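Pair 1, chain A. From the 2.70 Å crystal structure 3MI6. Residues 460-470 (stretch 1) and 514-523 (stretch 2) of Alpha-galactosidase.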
# COMPACT_ATOMS: atom_id res chain seq x y z
N LEU A 460 -24.81 39.23 29.64
CA LEU A 460 -24.66 39.12 28.20
C LEU A 460 -26.03 39.03 27.53
O LEU A 460 -26.27 39.70 26.52
CB LEU A 460 -23.80 37.91 27.83
CG LEU A 460 -22.34 38.07 28.27
CD1 LEU A 460 -21.56 36.79 28.00
CD2 LEU A 460 -21.70 39.24 27.58
N PHE A 461 -26.92 38.22 28.10
CA PHE A 461 -28.27 38.14 27.57
C PHE A 461 -28.92 39.51 27.51
O PHE A 461 -29.54 39.87 26.52
CB PHE A 461 -29.15 37.20 28.37
CG PHE A 461 -30.60 37.28 28.00
CD1 PHE A 461 -31.11 36.49 26.98
CD2 PHE A 461 -31.44 38.17 28.63
CE1 PHE A 461 -32.43 36.57 26.62
CE2 PHE A 461 -32.76 38.26 28.28
CZ PHE A 461 -33.26 37.46 27.27
N LYS A 462 -28.81 40.27 28.59
CA LYS A 462 -29.41 41.60 28.63
C LYS A 462 -28.83 42.52 27.56
O LYS A 462 -29.57 43.20 26.87
CB LYS A 462 -29.28 42.23 30.02
CG LYS A 462 -29.67 43.71 30.03
CD LYS A 462 -29.59 44.33 31.41
CE LYS A 462 -29.62 45.86 31.31
NZ LYS A 462 -29.21 46.51 32.59
N LEU A 463 -27.50 42.53 27.43
CA LEU A 463 -26.82 43.37 26.44
C LEU A 463 -27.15 43.04 24.98
O LEU A 463 -27.26 43.94 24.13
CB LEU A 463 -25.31 43.33 26.66
CG LEU A 463 -24.82 44.67 27.19
CD1 LEU A 463 -23.31 44.69 27.42
CD2 LEU A 463 -25.23 45.75 26.21
N MSE A 464 -27.31 41.76 24.69
CA MSE A 464 -27.57 41.34 23.32
C MSE A 464 -29.03 41.54 22.90
O MSE A 464 -29.30 42.00 21.79
CB MSE A 464 -27.12 39.90 23.11
CG MSE A 464 -25.63 39.78 23.06
SE MSE A 464 -25.01 37.99 22.60
CE MSE A 464 -23.95 37.65 24.17
N SER A 465 -29.96 41.21 23.80
CA SER A 465 -31.38 41.40 23.52
C SER A 465 -31.69 42.89 23.38
O SER A 465 -32.53 43.28 22.57
CB SER A 465 -32.24 40.76 24.60
OG SER A 465 -31.76 41.08 25.88
N GLN A 466 -30.99 43.72 24.13
CA GLN A 466 -31.18 45.15 24.00
C GLN A 466 -30.80 45.60 22.60
O GLN A 466 -31.36 46.56 22.08
CB GLN A 466 -30.36 45.92 25.04
CG GLN A 466 -30.90 45.77 26.45
CD GLN A 466 -30.19 46.66 27.45
OE1 GLN A 466 -29.13 47.23 27.16
NE2 GLN A 466 -30.77 46.79 28.64
N MSE A 467 -29.85 44.89 22.00
CA MSE A 467 -29.35 45.23 20.67
C MSE A 467 -30.23 44.66 19.55
O MSE A 467 -30.38 45.26 18.48
CB MSE A 467 -27.91 44.75 20.51
CG MSE A 467 -27.19 45.36 19.32
SE MSE A 467 -26.95 47.31 19.45
CE MSE A 467 -26.28 47.39 21.28
N ILE A 468 -30.82 43.49 19.82
CA ILE A 468 -31.75 42.85 18.90
C ILE A 468 -33.04 43.64 18.82
O ILE A 468 -33.61 43.79 17.74
CB ILE A 468 -32.08 41.43 19.34
CG1 ILE A 468 -30.86 40.53 19.21
CG2 ILE A 468 -33.22 40.87 18.53
CD1 ILE A 468 -31.03 39.18 19.89
N GLU A 469 -33.51 44.15 19.97
CA GLU A 469 -34.72 44.97 20.03
C GLU A 469 -34.48 46.36 19.46
O GLU A 469 -35.29 46.89 18.70
CB GLU A 469 -35.25 45.08 21.47
CG GLU A 469 -35.93 43.81 22.01
CD GLU A 469 -36.84 44.10 23.20
OE1 GLU A 469 -36.95 45.28 23.61
OE2 GLU A 469 -37.45 43.14 23.73
N SER A 470 -33.35 46.94 19.83
CA SER A 470 -33.02 48.29 19.43
C SER A 470 -32.81 48.39 17.92
O SER A 470 -33.32 49.30 17.27
CB SER A 470 -31.77 48.75 20.20
OG SER A 470 -31.25 49.97 19.70
N ARG A 514 -31.43 31.08 25.76
CA ARG A 514 -32.29 32.17 26.15
C ARG A 514 -32.50 33.17 25.02
O ARG A 514 -33.59 33.71 24.86
CB ARG A 514 -31.77 32.85 27.41
CG ARG A 514 -32.01 32.00 28.66
CD ARG A 514 -31.14 32.43 29.81
NE ARG A 514 -31.53 33.72 30.37
CZ ARG A 514 -30.78 34.38 31.25
NH1 ARG A 514 -29.62 33.87 31.64
NH2 ARG A 514 -31.19 35.55 31.73
N LEU A 515 -31.46 33.42 24.24
CA LEU A 515 -31.59 34.30 23.09
C LEU A 515 -32.51 33.73 22.01
O LEU A 515 -33.31 34.46 21.43
CB LEU A 515 -30.22 34.61 22.49
CG LEU A 515 -29.22 35.45 23.26
CD1 LEU A 515 -27.90 35.42 22.51
CD2 LEU A 515 -29.72 36.87 23.43
N THR A 516 -32.40 32.43 21.72
CA THR A 516 -33.23 31.84 20.67
C THR A 516 -34.70 31.65 21.06
O THR A 516 -35.58 31.68 20.20
CB THR A 516 -32.63 30.54 20.07
OG1 THR A 516 -32.56 29.50 21.06
CG2 THR A 516 -31.26 30.83 19.50
N GLN A 517 -34.97 31.48 22.35
CA GLN A 517 -36.35 31.37 22.80
C GLN A 517 -37.05 32.73 22.81
O GLN A 517 -38.23 32.83 22.49
CB GLN A 517 -36.44 30.68 24.16
CG GLN A 517 -35.65 29.40 24.20
CD GLN A 517 -36.24 28.37 25.13
OE1 GLN A 517 -35.58 27.93 26.09
NE2 GLN A 517 -37.49 27.97 24.85
N ALA A 518 -36.31 33.78 23.15
CA ALA A 518 -36.91 35.11 23.28
C ALA A 518 -37.03 35.85 21.97
O ALA A 518 -37.88 36.71 21.84
CB ALA A 518 -36.12 35.94 24.27
N TYR A 519 -36.19 35.51 21.00
CA TYR A 519 -36.21 36.17 19.69
C TYR A 519 -36.02 35.15 18.57
O TYR A 519 -35.02 35.20 17.85
CB TYR A 519 -35.12 37.24 19.60
CG TYR A 519 -35.09 38.23 20.76
CD1 TYR A 519 -35.79 39.43 20.71
CD2 TYR A 519 -34.35 37.95 21.91
CE1 TYR A 519 -35.76 40.32 21.76
CE2 TYR A 519 -34.32 38.84 22.96
CZ TYR A 519 -35.03 40.02 22.89
OH TYR A 519 -34.99 40.91 23.95
N PRO A 520 -36.97 34.22 18.41
CA PRO A 520 -36.83 33.06 17.52
C PRO A 520 -36.71 33.37 16.02
O PRO A 520 -36.47 32.44 15.27
CB PRO A 520 -38.10 32.25 17.79
CG PRO A 520 -39.06 33.22 18.39
CD PRO A 520 -38.23 34.17 19.18
N ASN A 521 -36.86 34.61 15.60
CA ASN A 521 -36.77 34.94 14.17
C ASN A 521 -35.37 35.37 13.78
O ASN A 521 -35.10 35.77 12.64
CB ASN A 521 -37.77 36.04 13.80
CG ASN A 521 -39.20 35.60 13.99
OD1 ASN A 521 -39.51 34.40 13.96
ND2 ASN A 521 -40.09 36.57 14.20
N VAL A 522 -34.47 35.29 14.75
CA VAL A 522 -33.11 35.70 14.54
C VAL A 522 -32.33 34.48 14.11
O VAL A 522 -32.31 33.46 14.81
CB VAL A 522 -32.51 36.31 15.81
CG1 VAL A 522 -30.99 36.41 15.69
CG2 VAL A 522 -33.13 37.67 16.10
N LEU A 523 -31.71 34.59 12.95
CA LEU A 523 -30.82 33.59 12.41
C LEU A 523 -29.45 33.75 13.04
O LEU A 523 -28.81 34.80 12.88
CB LEU A 523 -30.71 33.81 10.90
CG LEU A 523 -29.95 32.84 10.02
CD1 LEU A 523 -30.23 31.39 10.40
CD2 LEU A 523 -30.32 33.12 8.56

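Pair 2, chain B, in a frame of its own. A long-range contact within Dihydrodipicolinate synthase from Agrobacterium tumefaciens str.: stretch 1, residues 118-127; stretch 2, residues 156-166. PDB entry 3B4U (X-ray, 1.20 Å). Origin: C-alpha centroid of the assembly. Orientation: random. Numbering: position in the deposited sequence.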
# COMPACT_ATOMS: atom_id res chain seq x y z
N LEU B 118 5.02 5.92 -13.30
CA LEU B 118 5.78 6.32 -12.11
C LEU B 118 6.35 7.74 -12.24
O LEU B 118 6.29 8.52 -11.29
CB LEU B 118 6.90 5.33 -11.86
CG LEU B 118 6.43 3.96 -11.40
CD1 LEU B 118 7.58 3.00 -11.42
CD2 LEU B 118 5.79 4.01 -9.97
N PHE B 119 6.89 8.10 -13.41
CA PHE B 119 7.39 9.45 -13.60
C PHE B 119 6.27 10.46 -13.33
O PHE B 119 6.46 11.44 -12.64
CB PHE B 119 7.94 9.65 -15.04
CG PHE B 119 8.45 11.04 -15.26
CD1 PHE B 119 9.70 11.40 -14.83
CD2 PHE B 119 7.61 12.00 -15.79
CE1 PHE B 119 10.14 12.70 -14.97
CE2 PHE B 119 8.04 13.31 -15.92
CZ PHE B 119 9.29 13.65 -15.49
N ALA B 120 5.10 10.20 -13.91
CA ALA B 120 3.97 11.08 -13.73
C ALA B 120 3.55 11.16 -12.27
O ALA B 120 3.16 12.22 -11.79
CB ALA B 120 2.81 10.61 -14.60
N TRP B 121 3.62 10.05 -11.54
CA TRP B 121 3.22 10.06 -10.14
C TRP B 121 4.19 10.92 -9.31
O TRP B 121 3.77 11.79 -8.56
CB TRP B 121 3.23 8.63 -9.57
CG TRP B 121 2.66 8.54 -8.19
CD1 TRP B 121 1.35 8.38 -7.89
CD2 TRP B 121 3.37 8.56 -6.96
NE1 TRP B 121 1.20 8.30 -6.53
CE2 TRP B 121 2.42 8.42 -5.93
CE3 TRP B 121 4.71 8.68 -6.61
CZ2 TRP B 121 2.78 8.35 -4.58
CZ3 TRP B 121 5.07 8.61 -5.28
CH2 TRP B 121 4.10 8.45 -4.28
N PHE B 122 5.50 10.66 -9.45
CA PHE B 122 6.47 11.46 -8.73
C PHE B 122 6.34 12.94 -9.09
O PHE B 122 6.38 13.80 -8.23
CB PHE B 122 7.89 10.95 -8.98
CG PHE B 122 8.26 9.70 -8.24
CD1 PHE B 122 8.43 9.71 -6.86
CD2 PHE B 122 8.42 8.51 -8.91
CE1 PHE B 122 8.77 8.56 -6.17
CE2 PHE B 122 8.76 7.36 -8.23
CZ PHE B 122 8.94 7.39 -6.87
N SER B 123 6.21 13.23 -10.38
CA SER B 123 6.04 14.62 -10.79
C SER B 123 4.85 15.28 -10.12
O SER B 123 4.93 16.42 -9.65
CB SER B 123 5.86 14.71 -12.29
OG SER B 123 5.73 16.07 -12.68
N ALA B 124 3.72 14.57 -10.05
CA ALA B 124 2.52 15.13 -9.42
C ALA B 124 2.72 15.34 -7.93
O ALA B 124 2.26 16.34 -7.38
CB ALA B 124 1.34 14.22 -9.68
N VAL B 125 3.41 14.42 -7.27
CA VAL B 125 3.73 14.59 -5.85
C VAL B 125 4.58 15.84 -5.65
O VAL B 125 4.27 16.66 -4.78
CB VAL B 125 4.44 13.34 -5.27
CG1 VAL B 125 4.96 13.60 -3.85
CG2 VAL B 125 3.48 12.16 -5.27
N PHE B 126 5.61 16.01 -6.44
CA PHE B 126 6.50 17.15 -6.30
C PHE B 126 5.77 18.47 -6.55
O PHE B 126 5.97 19.44 -5.81
CB PHE B 126 7.72 17.02 -7.20
CG PHE B 126 8.53 15.76 -6.98
CD1 PHE B 126 8.51 15.05 -5.77
CD2 PHE B 126 9.28 15.26 -8.01
CE1 PHE B 126 9.20 13.88 -5.62
CE2 PHE B 126 9.98 14.09 -7.87
CZ PHE B 126 9.95 13.41 -6.66
N SER B 127 4.92 18.50 -7.58
CA SER B 127 4.12 19.69 -7.87
C SER B 127 3.22 20.04 -6.70
O SER B 127 3.04 21.22 -6.37
CB SER B 127 3.28 19.48 -9.12
OG SER B 127 2.48 20.62 -9.39
N ARG B 156 15.37 10.20 -15.55
CA ARG B 156 14.29 11.10 -15.89
C ARG B 156 13.94 11.99 -14.71
O ARG B 156 13.68 13.16 -14.85
CB ARG B 156 13.07 10.37 -16.43
CG ARG B 156 13.33 9.68 -17.76
CD ARG B 156 12.26 8.66 -18.11
NE ARG B 156 10.99 9.31 -18.39
CZ ARG B 156 9.86 8.65 -18.63
NH1 ARG B 156 9.80 7.33 -18.50
NH2 ARG B 156 8.77 9.30 -18.96
N LEU B 157 13.89 11.41 -13.51
CA LEU B 157 13.57 12.17 -12.32
C LEU B 157 14.67 13.19 -12.00
O LEU B 157 14.37 14.33 -11.65
CB LEU B 157 13.35 11.22 -11.13
CG LEU B 157 12.11 10.34 -11.24
CD1 LEU B 157 12.14 9.27 -10.11
CD2 LEU B 157 10.85 11.14 -11.20
N LYS B 158 15.92 12.76 -12.07
CA LYS B 158 17.04 13.66 -11.79
C LYS B 158 17.06 14.82 -12.76
O LYS B 158 17.29 15.96 -12.37
CB LYS B 158 18.33 12.87 -11.88
CG LYS B 158 19.56 13.64 -11.51
CD LYS B 158 20.82 12.80 -11.62
CE LYS B 158 21.45 12.83 -13.02
NZ LYS B 158 22.63 11.91 -13.06
N ALA B 159 16.82 14.55 -14.04
CA ALA B 159 16.85 15.59 -15.08
C ALA B 159 15.74 16.60 -14.86
O ALA B 159 15.96 17.80 -15.03
CB ALA B 159 16.74 14.95 -16.46
N ALA B 160 14.53 16.12 -14.53
CA ALA B 160 13.39 17.01 -14.40
C ALA B 160 13.37 17.75 -13.08
O ALA B 160 12.79 18.82 -12.97
CB ALA B 160 12.11 16.25 -14.60
N PHE B 161 13.97 17.15 -12.04
CA PHE B 161 13.79 17.62 -10.68
C PHE B 161 15.08 17.81 -9.92
O PHE B 161 15.26 17.30 -8.82
CB PHE B 161 12.83 16.67 -9.93
CG PHE B 161 11.51 16.51 -10.63
CD1 PHE B 161 10.66 17.60 -10.76
CD2 PHE B 161 11.12 15.30 -11.18
CE1 PHE B 161 9.48 17.50 -11.45
CE2 PHE B 161 9.90 15.19 -11.86
CZ PHE B 161 9.10 16.29 -12.01
N PRO B 162 16.00 18.60 -10.48
CA PRO B 162 17.26 18.82 -9.78
C PRO B 162 17.05 19.50 -8.43
O PRO B 162 16.25 20.40 -8.31
CB PRO B 162 18.04 19.70 -10.78
CG PRO B 162 16.99 20.40 -11.54
CD PRO B 162 15.93 19.36 -11.74
N GLY B 163 17.75 19.03 -7.40
CA GLY B 163 17.56 19.51 -6.03
C GLY B 163 16.34 18.96 -5.32
O GLY B 163 16.21 19.15 -4.09
N ILE B 164 15.40 18.37 -6.07
CA ILE B 164 14.23 17.75 -5.47
C ILE B 164 14.53 16.26 -5.33
O ILE B 164 14.49 15.72 -4.22
CB ILE B 164 12.95 18.02 -6.26
CG1 ILE B 164 12.62 19.54 -6.28
CG2 ILE B 164 11.80 17.21 -5.65
CD1 ILE B 164 11.59 19.87 -7.33
N VAL B 165 14.85 15.59 -6.41
CA VAL B 165 15.30 14.19 -6.33
C VAL B 165 16.82 14.22 -6.12
O VAL B 165 17.58 14.58 -7.03
CB VAL B 165 14.91 13.40 -7.56
CG1 VAL B 165 15.54 11.99 -7.51
CG2 VAL B 165 13.39 13.31 -7.64
N THR B 166 17.23 13.92 -4.89
CA THR B 166 18.60 14.07 -4.48
C THR B 166 19.31 12.74 -4.23
O THR B 166 20.51 12.74 -3.97
CB THR B 166 18.75 14.97 -3.25
OG1 THR B 166 18.08 14.36 -2.15
CG2 THR B 166 18.16 16.37 -3.51

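A backbone arrangement can be held constant while the side chains that fill it change, and these two contacts illustrate the point. In each, a continuous helix packs against the last turn of a second helix and the loop that follows it. The helix axes approach to 10.8 Å in pair 1 and 10.9 Å in pair 2, and the N-to-C directions differ by 34° in both (signed crossing angle -34°), so the helices run in roughly the same direction. Fourteen central residues superpose with an RMSD of 0.6 Å. The second helix loses helical phi/psi at matching residues, A:Tyr519 and B:Phe161, each followed by a proline.

One end of the interface is nearly identical. A:Phe461 and B:Phe119 match, as do A:Arg514 and B:Arg156, A:Leu515 and B:Leu157, and A:Ala518 and B:Ala160. Each phenylalanine has a t chi1 and directs its ring edge at the arginine carbonyl: CE1 of A:Phe461 lies 3.6 Å from O of A:Arg514, and CE1 of B:Phe119 lies 3.6 Å from O of B:Arg156. The leucine begins sideways, but its end comes nearer the first helix, bringing A:Leu515 CD2 to 3.8 Å from A:Phe461 CD1 and B:Leu157 CD2 to 3.8 Å from B:Phe119 CD1. In pair 1 the guanidinium also makes an off-centre cation-pi contact with the A:Phe461 ring.

Further along, the solutions diverge. Where pair 1 places selenomethionine A:Met464, whose SE lies 3.9 Å from A:Leu515 CD1, pair 2 has B:Phe122, whose CB lies 3.7 Å from B:Leu157 CD2. One turn further on, A:Ile468 packs over one face of the A:Tyr519 ring, with its CG2 3.7 Å from A:Tyr519 CD1. Its counterpart B:Phe126 instead turns a ring edge toward the face of B:Phe161, the planes meeting at 77°. A flat ring offers a second surface: B:Ile164 CG2 sits 3.9 Å from the B:Phe126 ring centroid, over its face, in a CH-pi contact. At the position matching B:Ile164, A:Val522 meets the branched A:Ile468 through a CG2-CG2 contact of 4.0 Å.

The tyrosine hydroxyl adds a polar element. A:Tyr519 OH donates a weak hydrogen bond to A:Glu469 OE2 at 3.3 Å, although the modelled position of the hydroxyl is less certain. Pair 2 has B:Phe161 and B:Ser127 at these positions and no hydrogen bond between its stretches; apolar and aromatic packing dominates. Despite these different side chains, the buried areas are similar, 522 Å² and 484 Å²: one backbone frame accommodates both aliphatic-on-aromatic and aromatic-on-aromatic packing.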